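Local coordinates for exopolysaccharide biosynthesis protein (Pantoea stewartii subsp. stewartii DC283, PDB 6TGF), which probably cleaves or trims the exopolysaccharide of the bacterial biofilm, as a trimeric, tailspike-like parallel beta-helix hydrolase, at residues 329-343 against 360-373. Residues are numbered along the deposited sequence; the frame is centred on the assembly and turned at random.
Sequences ISNLIFNGNTDTKPN and GACLRFNNVGGTAL
Phe334 and Val368 meet on the inward face of two neighbouring parallel beta-helix rungs. With CG anti to the backbone N (chi1 174°), the Phe334 ring reaches across to the next rung, where its CD2 lies 3.6 Å from Val368 CG2, the phenylalanine and valine side chains set roughly perpendicular; Gly336 N sits over the ring centre. At the corner end of the interior, Leu363 CD2 packs 3.9 Å from Ile329 CG2, on the strand before the bend, while Ile329 CD1 passes Leu373 CD2, the two side chains running in opposite directions. Strands 332-335 and 363-366 run almost parallel, joined by a ladder in which Phe334 N gives a nearly straight bond to Arg364 O (3.0 Å). Both rungs turn a corner in step, at Asn331 and Cys362.

The outward face is looser and more polar. Ile333 and Arg364 lie side by side there, and Ile333 CG2 touches Asn366 ND2. Asn367 ND2 donates to Asn335 OD1 (3.0 Å) from above the carbonyl plane, the two amides being turned 63° apart. Asp339, exposed to solvent, lays its carboxylate almost flat on the Asn367 amide, planes 6° apart. Beyond the strands, Asn367 O receives Thr338 N, and a water bridges Gly369 N (2.7 Å) and Asn343 OD1.

Strand 308-311 flanks 332-335 on the side away from 363-366, and strand 380-389 continues the stack past 363-366. Across the core, Leu347 and Leu348 of strand 346-350 pack on Phe334, Phe365 and Ile329, whereas at the corner Asn301 of a second subunit abuts Ser330 and Asn331.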
ATOM      1  N   ILE B 329     -12.714   6.846 -11.114  1.00 35.09           N
ATOM      2  CA  ILE B 329     -12.265   6.523 -12.503  1.00 34.63           C
ATOM      3  C   ILE B 329     -11.279   5.354 -12.417  1.00 34.16           C
ATOM      4  O   ILE B 329     -10.322   5.461 -11.626  1.00 34.22           O
ATOM      5  CB  ILE B 329     -11.617   7.739 -13.199  1.00 34.72           C
ATOM      6  CG1 ILE B 329     -12.375   9.041 -12.929  1.00 34.95           C
ATOM      7  CG2 ILE B 329     -11.466   7.478 -14.690  1.00 34.79           C
ATOM      8  CD1 ILE B 329     -11.744  10.256 -13.572  1.00 35.13           C
ATOM      9  N   SER B 330     -11.486   4.289 -13.197  1.00 33.47           N
ATOM     10  CA  SER B 330     -10.618   3.083 -13.170  1.00 33.06           C
ATOM     11  C   SER B 330     -10.666   2.321 -14.499  1.00 32.61           C
ATOM     12  O   SER B 330     -11.719   2.333 -15.160  1.00 32.49           O
ATOM     13  CB  SER B 330     -10.977   2.187 -12.007  1.00 33.15           C
ATOM     14  OG  SER B 330     -12.357   1.849 -12.021  1.00 33.36           O
ATOM     15  N   ASN B 331      -9.541   1.694 -14.862  1.00 32.23           N
ATOM     16  CA  ASN B 331      -9.411   0.715 -15.974  1.00 32.02           C
ATOM     17  C   ASN B 331      -9.697   1.393 -17.319  1.00 31.76           C
ATOM     18  O   ASN B 331     -10.412   0.788 -18.136  1.00 31.78           O
ATOM     19  CB  ASN B 331     -10.337  -0.487 -15.763  1.00 32.03           C
ATOM     20  CG  ASN B 331     -10.244  -1.066 -14.369  1.00 31.94           C
ATOM     21  OD1 ASN B 331      -9.153  -1.205 -13.823  1.00 31.82           O
ATOM     22  ND2 ASN B 331     -11.384  -1.407 -13.789  1.00 32.03           N
ATOM     23  N   LEU B 332      -9.136   2.581 -17.556  1.00 31.51           N
ATOM     24  CA  LEU B 332      -9.339   3.344 -18.817  1.00 31.47           C
ATOM     25  C   LEU B 332      -7.992   3.793 -19.392  1.00 31.78           C
ATOM     26  O   LEU B 332      -7.173   4.344 -18.631  1.00 31.76           O
ATOM     27  CB  LEU B 332     -10.243   4.551 -18.542  1.00 31.07           C
ATOM     28  CG  LEU B 332     -11.702   4.224 -18.234  1.00 30.80           C
ATOM     29  CD1 LEU B 332     -12.432   5.453 -17.717  1.00 30.65           C
ATOM     30  CD2 LEU B 332     -12.410   3.661 -19.457  1.00 30.88           C
ATOM     31  N   ILE B 333      -7.785   3.547 -20.688  1.00 32.14           N
ATOM     32  CA  ILE B 333      -6.769   4.241 -21.532  1.00 32.48           C
ATOM     33  C   ILE B 333      -7.488   5.396 -22.235  1.00 32.81           C
ATOM     34  O   ILE B 333      -8.536   5.136 -22.853  1.00 32.95           O
ATOM     35  CB  ILE B 333      -6.109   3.273 -22.537  1.00 32.73           C
ATOM     36  CG1 ILE B 333      -5.608   1.996 -21.854  1.00 32.78           C
ATOM     37  CG2 ILE B 333      -5.003   3.979 -23.308  1.00 32.97           C
ATOM     38  CD1 ILE B 333      -5.012   0.967 -22.790  1.00 33.04           C
ATOM     39  N   PHE B 334      -6.979   6.625 -22.110  1.00 33.18           N
ATOM     40  CA  PHE B 334      -7.449   7.807 -22.881  1.00 33.65           C
ATOM     41  C   PHE B 334      -6.335   8.259 -23.830  1.00 34.40           C
ATOM     42  O   PHE B 334      -5.317   8.801 -23.350  1.00 34.44           O
ATOM     43  CB  PHE B 334      -7.894   8.952 -21.967  1.00 33.42           C
ATOM     44  CG  PHE B 334      -8.240  10.225 -22.701  1.00 33.52           C
ATOM     45  CD1 PHE B 334      -9.051  10.198 -23.828  1.00 33.61           C
ATOM     46  CD2 PHE B 334      -7.755  11.452 -22.275  1.00 33.63           C
ATOM     47  CE1 PHE B 334      -9.365  11.364 -24.508  1.00 33.82           C
ATOM     48  CE2 PHE B 334      -8.074  12.620 -22.955  1.00 33.78           C
ATOM     49  CZ  PHE B 334      -8.878  12.573 -24.070  1.00 33.86           C
ATOM     50  N   ASN B 335      -6.532   8.027 -25.132  1.00 35.19           N
ATOM     51  CA  ASN B 335      -5.634   8.487 -26.223  1.00 36.04           C
ATOM     52  C   ASN B 335      -6.168   9.823 -26.756  1.00 36.54           C
ATOM     53  O   ASN B 335      -7.128   9.799 -27.553  1.00 36.73           O
ATOM     54  CB  ASN B 335      -5.503   7.430 -27.323  1.00 36.47           C
ATOM     55  CG  ASN B 335      -4.608   7.862 -28.467  1.00 37.17           C
ATOM     56  OD1 ASN B 335      -3.743   8.722 -28.302  1.00 37.42           O
ATOM     57  ND2 ASN B 335      -4.809   7.267 -29.632  1.00 37.52           N
ATOM     58  N   GLY B 336      -5.564  10.936 -26.323  1.00 36.98           N
ATOM     59  CA  GLY B 336      -5.970  12.311 -26.677  1.00 37.54           C
ATOM     60  C   GLY B 336      -5.698  12.648 -28.137  1.00 38.41           C
ATOM     61  O   GLY B 336      -6.331  13.595 -28.641  1.00 38.50           O
ATOM     62  N   ASN B 337      -4.778  11.921 -28.784  1.00 39.21           N
ATOM     63  CA  ASN B 337      -4.427  12.052 -30.227  1.00 40.29           C
ATOM     64  C   ASN B 337      -3.901  13.466 -30.525  1.00 41.14           C
ATOM     65  O   ASN B 337      -4.108  13.942 -31.659  1.00 41.53           O
ATOM     66  CB  ASN B 337      -5.614  11.708 -31.136  1.00 40.36           C
ATOM     67  CG  ASN B 337      -5.881  10.221 -31.242  1.00 40.22           C
ATOM     68  OD1 ASN B 337      -4.959   9.428 -31.417  1.00 40.35           O
ATOM     69  ND2 ASN B 337      -7.144   9.837 -31.163  1.00 39.85           N
ATOM     70  N   THR B 338      -3.226  14.105 -29.564  1.00 41.57           N
ATOM     71  CA  THR B 338      -2.671  15.480 -29.703  1.00 42.35           C
ATOM     72  C   THR B 338      -1.434  15.448 -30.610  1.00 43.44           C
ATOM     73  O   THR B 338      -1.078  16.513 -31.156  1.00 43.71           O
ATOM     74  CB  THR B 338      -2.351  16.099 -28.336  1.00 41.99           C
ATOM     75  OG1 THR B 338      -2.255  17.513 -28.508  1.00 42.38           O
ATOM     76  CG2 THR B 338      -1.070  15.577 -27.723  1.00 41.87           C
ATOM     77  N   ASP B 339      -0.796  14.280 -30.746  1.00 44.08           N
ATOM     78  CA  ASP B 339       0.428  14.078 -31.569  1.00 44.98           C
ATOM     79  C   ASP B 339       0.098  14.285 -33.054  1.00 46.05           C
ATOM     80  O   ASP B 339       0.945  14.868 -33.757  1.00 46.90           O
ATOM     81  CB  ASP B 339       1.065  12.707 -31.310  1.00 44.70           C
ATOM     82  CG  ASP B 339       0.131  11.521 -31.485  1.00 44.34           C
ATOM     83  OD1 ASP B 339      -1.085  11.695 -31.276  1.00 44.17           O
ATOM     84  OD2 ASP B 339       0.630  10.429 -31.821  1.00 44.17           O
ATOM     85  N   THR B 340      -1.076  13.830 -33.510  1.00 46.56           N
ATOM     86  CA  THR B 340      -1.506  13.848 -34.938  1.00 47.52           C
ATOM     87  C   THR B 340      -2.545  14.952 -35.179  1.00 48.09           C
ATOM     88  O   THR B 340      -2.548  15.508 -36.295  1.00 48.77           O
ATOM     89  CB  THR B 340      -2.033  12.474 -35.376  1.00 47.30           C
ATOM     90  OG1 THR B 340      -3.250  12.195 -34.683  1.00 46.58           O
ATOM     91  CG2 THR B 340      -1.043  11.358 -35.125  1.00 47.25           C
ATOM     92  N   LYS B 341      -3.403  15.240 -34.192  1.00 48.17           N
ATOM     93  CA  LYS B 341      -4.445  16.301 -34.257  1.00 48.64           C
ATOM     94  C   LYS B 341      -4.400  17.127 -32.972  1.00 48.06           C
ATOM     95  O   LYS B 341      -5.211  16.920 -32.071  1.00 47.32           O
ATOM     96  CB  LYS B 341      -5.827  15.676 -34.472  1.00 49.18           C
ATOM     97  CG  LYS B 341      -5.958  14.809 -35.716  1.00 50.20           C
ATOM     98  CD  LYS B 341      -7.395  14.528 -36.100  1.00 50.63           C
ATOM     99  CE  LYS B 341      -7.540  13.436 -37.140  1.00 51.22           C
ATOM    100  NZ  LYS B 341      -7.210  13.918 -38.502  1.00 52.10           N
ATOM    101  N   PRO B 342      -3.449  18.084 -32.851  1.00 48.09           N
ATOM    102  CA  PRO B 342      -3.287  18.877 -31.630  1.00 47.50           C
ATOM    103  C   PRO B 342      -4.599  19.461 -31.081  1.00 46.72           C
ATOM    104  O   PRO B 342      -5.412  19.919 -31.863  1.00 46.69           O
ATOM    105  CB  PRO B 342      -2.340  20.004 -32.068  1.00 48.17           C
ATOM    106  CG  PRO B 342      -1.509  19.375 -33.164  1.00 48.64           C
ATOM    107  CD  PRO B 342      -2.461  18.441 -33.883  1.00 48.66           C
ATOM    108  N   ASN B 343      -4.756  19.435 -29.753  1.00 45.77           N
ATOM    109  CA  ASN B 343      -5.984  19.867 -29.032  1.00 44.99           C
ATOM    110  C   ASN B 343      -5.643  20.129 -27.559  1.00 44.43           C
ATOM    111  O   ASN B 343      -4.461  19.975 -27.192  1.00 44.39           O
ATOM    112  CB  ASN B 343      -7.100  18.830 -29.184  1.00 44.38           C
ATOM    113  CG  ASN B 343      -6.732  17.479 -28.611  1.00 43.70           C
ATOM    114  OD1 ASN B 343      -6.844  17.258 -27.409  1.00 43.40           O
ATOM    115  ND2 ASN B 343      -6.299  16.564 -29.462  1.00 43.58           N
ATOM    116  N   GLY B 360      -8.719   7.070  -8.212  1.00 30.40           N
ATOM    117  CA  GLY B 360      -8.233   6.668  -9.546  1.00 30.04           C
ATOM    118  C   GLY B 360      -7.349   5.435  -9.457  1.00 29.75           C
ATOM    119  O   GLY B 360      -6.508   5.378  -8.537  1.00 29.66           O
ATOM    120  N   ALA B 361      -7.529   4.477 -10.369  1.00 29.56           N
ATOM    121  CA  ALA B 361      -6.764   3.208 -10.417  1.00 29.54           C
ATOM    122  C   ALA B 361      -6.667   2.706 -11.862  1.00 29.59           C
ATOM    123  O   ALA B 361      -7.690   2.719 -12.564  1.00 29.47           O
ATOM    124  CB  ALA B 361      -7.411   2.183  -9.521  1.00 29.49           C
ATOM    125  N   CYS B 362      -5.472   2.276 -12.280  1.00 29.74           N
ATOM    126  CA  CYS B 362      -5.198   1.668 -13.609  1.00 29.93           C
ATOM    127  C   CYS B 362      -5.654   2.621 -14.721  1.00 29.98           C
ATOM    128  O   CYS B 362      -6.603   2.274 -15.451  1.00 30.12           O
ATOM    129  CB  CYS B 362      -5.879   0.309 -13.717  1.00 30.01           C
ATOM    130  SG  CYS B 362      -5.330  -0.854 -12.440  1.00 30.18           S
ATOM    131  N   LEU B 363      -4.998   3.781 -14.828  1.00 30.06           N
ATOM    132  CA  LEU B 363      -5.285   4.838 -15.836  1.00 30.29           C
ATOM    133  C   LEU B 363      -4.033   5.081 -16.686  1.00 30.96           C
ATOM    134  O   LEU B 363      -2.964   5.324 -16.096  1.00 30.87           O
ATOM    135  CB  LEU B 363      -5.704   6.127 -15.119  1.00 30.01           C
ATOM    136  CG  LEU B 363      -6.858   6.007 -14.122  1.00 29.74           C
ATOM    137  CD1 LEU B 363      -7.129   7.348 -13.457  1.00 29.57           C
ATOM    138  CD2 LEU B 363      -8.119   5.484 -14.792  1.00 29.74           C
ATOM    139  N   ARG B 364      -4.165   5.019 -18.014  1.00 31.79           N
ATOM    140  CA  ARG B 364      -3.093   5.382 -18.981  1.00 32.51           C
ATOM    141  C   ARG B 364      -3.515   6.645 -19.738  1.00 32.51           C
ATOM    142  O   ARG B 364      -4.621   6.646 -20.310  1.00 32.60           O
ATOM    143  CB  ARG B 364      -2.809   4.231 -19.951  1.00 33.34           C
ATOM    144  CG  ARG B 364      -2.130   3.029 -19.310  1.00 34.01           C
ATOM    145  CD  ARG B 364      -1.461   2.110 -20.321  1.00 34.92           C
ATOM    146  NE  ARG B 364      -0.003   2.208 -20.327  1.00 35.47           N
ATOM    147  CZ  ARG B 364       0.804   1.658 -19.420  1.00 35.89           C
ATOM    148  NH1 ARG B 364       0.306   0.970 -18.405  1.00 35.83           N
ATOM    149  NH2 ARG B 364       2.115   1.803 -19.525  1.00 36.35           N
ATOM    150  N   PHE B 365      -2.670   7.680 -19.722  1.00 32.56           N
ATOM    151  CA  PHE B 365      -2.854   8.950 -20.473  1.00 32.72           C
ATOM    152  C   PHE B 365      -1.831   9.009 -21.614  1.00 33.01           C
ATOM    153  O   PHE B 365      -0.652   9.308 -21.351  1.00 33.01           O
ATOM    154  CB  PHE B 365      -2.734  10.150 -19.529  1.00 32.57           C
ATOM    155  CG  PHE B 365      -3.644  10.086 -18.330  1.00 32.32           C
ATOM    156  CD1 PHE B 365      -5.017  10.208 -18.474  1.00 32.29           C
ATOM    157  CD2 PHE B 365      -3.128   9.896 -17.057  1.00 32.23           C
ATOM    158  CE1 PHE B 365      -5.854  10.144 -17.370  1.00 32.10           C
ATOM    159  CE2 PHE B 365      -3.966   9.834 -15.954  1.00 31.99           C
ATOM    160  CZ  PHE B 365      -5.327   9.958 -16.112  1.00 31.96           C
ATOM    161  N   ASN B 366      -2.275   8.715 -22.839  1.00 33.28           N
ATOM    162  CA  ASN B 366      -1.436   8.721 -24.067  1.00 33.76           C
ATOM    163  C   ASN B 366      -1.804   9.940 -24.920  1.00 34.07           C
ATOM    164  O   ASN B 366      -2.982  10.051 -25.300  1.00 34.01           O
ATOM    165  CB  ASN B 366      -1.604   7.433 -24.877  1.00 33.96           C
ATOM    166  CG  ASN B 366      -1.191   6.191 -24.118  1.00 33.86           C
ATOM    167  OD1 ASN B 366      -0.265   6.227 -23.311  1.00 33.99           O
ATOM    168  ND2 ASN B 366      -1.868   5.083 -24.376  1.00 33.67           N
ATOM    169  N   ASN B 367      -0.832  10.816 -25.194  1.00 34.47           N
ATOM    170  CA  ASN B 367      -0.952  11.944 -26.158  1.00 34.85           C
ATOM    171  C   ASN B 367      -2.133  12.840 -25.767  1.00 34.64           C
ATOM    172  O   ASN B 367      -2.915  13.210 -26.664  1.00 34.87           O
ATOM    173  CB  ASN B 367      -1.106  11.432 -27.594  1.00 35.28           C
ATOM    174  CG  ASN B 367      -0.179  10.278 -27.910  1.00 35.47           C
ATOM    175  OD1 ASN B 367       1.023  10.470 -28.081  1.00 35.86           O
ATOM    176  ND2 ASN B 367      -0.730   9.078 -27.991  1.00 35.22           N
ATOM    177  N   VAL B 368      -2.256  13.173 -24.479  1.00 34.37           N
ATOM    178  CA  VAL B 368      -3.320  14.077 -23.948  1.00 34.20           C
ATOM    179  C   VAL B 368      -2.831  15.523 -24.093  1.00 34.41           C
ATOM    180  O   VAL B 368      -1.763  15.848 -23.535  1.00 34.25           O
ATOM    181  CB  VAL B 368      -3.687  13.733 -22.491  1.00 33.84           C
ATOM    182  CG1 VAL B 368      -4.663  14.737 -21.894  1.00 33.79           C
ATOM    183  CG2 VAL B 368      -4.245  12.323 -22.377  1.00 33.64           C
ATOM    184  N   GLY B 369      -3.588  16.342 -24.830  1.00 34.67           N
ATOM    185  CA  GLY B 369      -3.272  17.755 -25.110  1.00 34.97           C
ATOM    186  C   GLY B 369      -3.734  18.676 -23.993  1.00 34.79           C
ATOM    187  O   GLY B 369      -3.025  19.661 -23.721  1.00 35.11           O
ATOM    188  N   GLY B 370      -4.882  18.374 -23.375  1.00 34.34           N
ATOM    189  CA  GLY B 370      -5.471  19.160 -22.272  1.00 34.12           C
ATOM    190  C   GLY B 370      -4.977  18.700 -20.912  1.00 33.59           C
ATOM    191  O   GLY B 370      -3.974  17.965 -20.863  1.00 33.66           O
ATOM    192  N   THR B 371      -5.654  19.126 -19.842  1.00 33.19           N
ATOM    193  CA  THR B 371      -5.411  18.673 -18.445  1.00 32.63           C
ATOM    194  C   THR B 371      -6.087  17.309 -18.258  1.00 32.11           C
ATOM    195  O   THR B 371      -7.327  17.275 -18.274  1.00 32.16           O
ATOM    196  CB  THR B 371      -5.906  19.707 -17.425  1.00 32.59           C
ATOM    197  OG1 THR B 371      -5.222  20.938 -17.660  1.00 32.85           O
ATOM    198  CG2 THR B 371      -5.684  19.278 -15.992  1.00 32.25           C
ATOM    199  N   ALA B 372      -5.307  16.236 -18.093  1.00 31.64           N
ATOM    200  CA  ALA B 372      -5.801  14.839 -18.006  1.00 31.18           C
ATOM    201  C   ALA B 372      -6.855  14.723 -16.897  1.00 30.77           C
ATOM    202  O   ALA B 372      -7.964  14.240 -17.187  1.00 30.67           O
ATOM    203  CB  ALA B 372      -4.650  13.886 -17.784  1.00 31.02           C
ATOM    204  N   LEU B 373      -6.519  15.155 -15.677  1.00 30.59           N
ATOM    205  CA  LEU B 373      -7.432  15.172 -14.502  1.00 30.32           C
ATOM    206  C   LEU B 373      -7.390  16.556 -13.849  1.00 30.41           C
ATOM    207  O   LEU B 373      -6.277  17.039 -13.565  1.00 30.41           O
ATOM    208  CB  LEU B 373      -7.008  14.085 -13.508  1.00 30.11           C
ATOM    209  CG  LEU B 373      -7.292  12.644 -13.930  1.00 30.01           C
ATOM    210  CD1 LEU B 373      -6.628  11.662 -12.974  1.00 29.81           C
ATOM    211  CD2 LEU B 373      -8.789  12.377 -14.009  1.00 29.97           C
TER
HETATM  212  O   HOH W   1      -5.979  15.505 -25.755  1.00 31.64           O